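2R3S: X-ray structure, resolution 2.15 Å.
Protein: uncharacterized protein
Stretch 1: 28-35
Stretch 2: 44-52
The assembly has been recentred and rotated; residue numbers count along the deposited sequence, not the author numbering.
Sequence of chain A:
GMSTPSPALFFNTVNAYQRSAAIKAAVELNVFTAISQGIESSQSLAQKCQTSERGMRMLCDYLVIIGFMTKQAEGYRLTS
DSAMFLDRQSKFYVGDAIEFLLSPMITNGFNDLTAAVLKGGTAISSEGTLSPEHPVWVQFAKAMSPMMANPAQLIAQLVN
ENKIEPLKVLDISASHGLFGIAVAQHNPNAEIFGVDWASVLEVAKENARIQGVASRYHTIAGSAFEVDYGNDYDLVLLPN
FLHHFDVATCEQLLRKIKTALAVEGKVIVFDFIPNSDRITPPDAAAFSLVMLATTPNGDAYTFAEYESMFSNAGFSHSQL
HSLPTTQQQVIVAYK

Stretch 1 28-35: ELNVFTAI
Stretch 2 (44-52) SLAQKCQTS

Stretch 1 leaves one helix through a Schellman turn at Asn30 (phi/psi 63/29), which also occupies the N-cap position of helix 31-35; Ala34 N to Asn30 O (3.1 Å) and Ile35 N to Val31 O (3.1 Å) bond its first turn. In stretch 2, a helix already under way at Ser44, with Lys48 N to Ser44 O and Cys49 N to Leu45 O both 2.9 Å, leads to Gln50 at positive phi (65/53) and extended Thr51 (-128/174). The helix axes approach to 9.9 Å, their directions 114° apart. CA atoms of Leu29 and Cys49 lie 6.1 Å apart, those of Ala34 and Lys48 6.6 Å.

The contact buries 344 Å², both sides summed, and is largely apolar. Leu45 (m, t) points toward stretch 1; its CD2 lies 3.5 Å from Ile35 CG1. Ile35 (m, t) starts sideways, but its end comes nearer. Ala34 points toward stretch 2, its CB 3.7 Å from Leu45 CD2, 3.9 Å from Cys49 SG and 4.1 Å from Lys48 CB. Buried Val31 (t) sets CG1 4.4 Å from Leu45 CD1; aliphatic side chains suit this buried patch, whereas Lys48 is exposed, as suits its charge. Cys49 (m) brings SG to 3.4 Å from Leu29 O. Leu29 (m, t) sets CD1 3.9 Å from CG2 of Thr51 (p), whose OG1 donates to Ser52 O (2.9 Å). One water links the stretches, donating to Leu29 O (2.8 Å) and Cys49 O (2.9 Å).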

# COMPACT_ATOMS: atom_id res chain seq x y z
N GLU A 28 -2.84 8.44 14.02
CA GLU A 28 -1.89 9.11 14.89
C GLU A 28 -2.35 10.51 15.26
O GLU A 28 -2.08 10.98 16.34
CB GLU A 28 -0.52 9.21 14.25
CG GLU A 28 0.17 7.89 14.12
CD GLU A 28 1.55 7.98 13.52
OE1 GLU A 28 1.89 8.97 12.84
OE2 GLU A 28 2.27 7.01 13.68
N LEU A 29 -3.05 11.19 14.36
CA LEU A 29 -3.50 12.55 14.62
C LEU A 29 -4.89 12.62 15.23
O LEU A 29 -5.38 13.69 15.52
CB LEU A 29 -3.45 13.38 13.33
CG LEU A 29 -2.05 13.67 12.79
CD1 LEU A 29 -2.15 14.40 11.45
CD2 LEU A 29 -1.27 14.48 13.79
N ASN A 30 -5.53 11.47 15.43
CA ASN A 30 -6.87 11.40 16.00
C ASN A 30 -7.95 12.06 15.14
O ASN A 30 -8.98 12.49 15.65
CB ASN A 30 -6.89 11.97 17.42
CG ASN A 30 -6.47 10.96 18.46
OD1 ASN A 30 -5.98 9.87 18.13
ND2 ASN A 30 -6.65 11.32 19.73
N VAL A 31 -7.76 12.08 13.83
CA VAL A 31 -8.67 12.81 12.97
C VAL A 31 -10.11 12.32 13.16
O VAL A 31 -11.03 13.11 13.25
CB VAL A 31 -8.29 12.69 11.49
CG1 VAL A 31 -9.33 13.38 10.66
CG2 VAL A 31 -6.87 13.28 11.23
N PHE A 32 -10.30 11.01 13.20
CA PHE A 32 -11.66 10.42 13.26
C PHE A 32 -12.36 10.72 14.58
O PHE A 32 -13.57 10.89 14.61
CB PHE A 32 -11.59 8.91 13.07
CG PHE A 32 -10.84 8.50 11.86
CD1 PHE A 32 -11.40 8.68 10.60
CD2 PHE A 32 -9.57 7.96 11.96
CE1 PHE A 32 -10.69 8.30 9.44
CE2 PHE A 32 -8.86 7.56 10.81
CZ PHE A 32 -9.44 7.73 9.56
N THR A 33 -11.60 10.74 15.68
CA THR A 33 -12.08 11.10 17.01
C THR A 33 -12.54 12.55 17.08
O THR A 33 -13.51 12.87 17.78
CB THR A 33 -10.98 10.83 18.07
OG1 THR A 33 -10.62 9.44 18.02
CG2 THR A 33 -11.45 11.19 19.49
N ALA A 34 -11.85 13.42 16.35
CA ALA A 34 -12.20 14.85 16.26
C ALA A 34 -13.47 15.12 15.45
O ALA A 34 -14.24 16.05 15.76
CB ALA A 34 -11.01 15.65 15.69
N ILE A 35 -13.69 14.33 14.39
CA ILE A 35 -14.93 14.40 13.62
C ILE A 35 -16.06 13.68 14.34
O ILE A 35 -17.18 14.19 14.45
CB ILE A 35 -14.78 13.79 12.20
CG1 ILE A 35 -13.71 14.54 11.39
CG2 ILE A 35 -16.10 13.91 11.46
CD1 ILE A 35 -13.27 13.82 10.15
N SER A 44 -11.31 23.47 11.19
CA SER A 44 -11.62 23.09 12.55
C SER A 44 -10.84 21.83 12.95
O SER A 44 -10.39 21.73 14.09
CB SER A 44 -13.15 22.95 12.73
OG SER A 44 -13.49 21.97 13.68
N LEU A 45 -10.65 20.88 12.04
CA LEU A 45 -9.84 19.72 12.33
C LEU A 45 -8.36 20.11 12.54
O LEU A 45 -7.67 19.49 13.33
CB LEU A 45 -10.00 18.64 11.25
CG LEU A 45 -11.40 18.01 11.18
CD1 LEU A 45 -11.58 17.10 9.92
CD2 LEU A 45 -11.70 17.25 12.46
N ALA A 46 -7.91 21.14 11.84
CA ALA A 46 -6.56 21.69 12.04
C ALA A 46 -6.37 22.21 13.47
O ALA A 46 -5.36 21.93 14.09
CB ALA A 46 -6.29 22.81 11.01
N GLN A 47 -7.35 22.95 13.98
CA GLN A 47 -7.32 23.45 15.38
C GLN A 47 -7.37 22.28 16.34
O GLN A 47 -6.56 22.19 17.24
CB GLN A 47 -8.50 24.39 15.69
CG GLN A 47 -8.35 25.81 15.23
N LYS A 48 -8.35 21.40 16.15
CA LYS A 48 -8.57 20.27 17.06
C LYS A 48 -7.36 19.32 17.14
O LYS A 48 -7.02 18.82 18.21
CB LYS A 48 -9.81 19.43 16.64
CG LYS A 48 -11.14 20.18 16.49
CD LYS A 48 -12.09 20.11 17.72
CE LYS A 48 -13.55 19.88 17.28
NZ LYS A 48 -14.58 20.70 18.01
N CYS A 49 -6.72 19.06 16.00
CA CYS A 49 -5.61 18.13 15.93
C CYS A 49 -4.24 18.80 15.91
O CYS A 49 -3.24 18.12 15.89
CB CYS A 49 -5.75 17.21 14.70
SG CYS A 49 -7.34 16.30 14.58
N GLN A 50 -4.21 20.13 15.89
CA GLN A 50 -2.98 20.89 16.01
C GLN A 50 -2.05 20.64 14.81
O GLN A 50 -0.88 20.29 14.96
CB GLN A 50 -2.29 20.59 17.37
CG GLN A 50 -3.12 21.05 18.63
CD GLN A 50 -2.53 20.50 19.94
OE1 GLN A 50 -2.18 19.32 20.02
NE2 GLN A 50 -2.42 21.34 20.94
N THR A 51 -2.59 20.83 13.60
CA THR A 51 -1.84 20.62 12.36
C THR A 51 -1.98 21.89 11.50
O THR A 51 -2.75 22.75 11.84
CB THR A 51 -2.40 19.40 11.55
OG1 THR A 51 -3.67 19.74 10.99
CG2 THR A 51 -2.58 18.15 12.39
N SER A 52 -1.27 21.99 10.38
CA SER A 52 -1.57 23.04 9.40
C SER A 52 -2.94 22.74 8.78
O SER A 52 -3.38 21.57 8.76
CB SER A 52 -0.55 23.02 8.28
OG SER A 52 -0.71 21.83 7.52
O HOH W 1 -3.81 15.52 17.00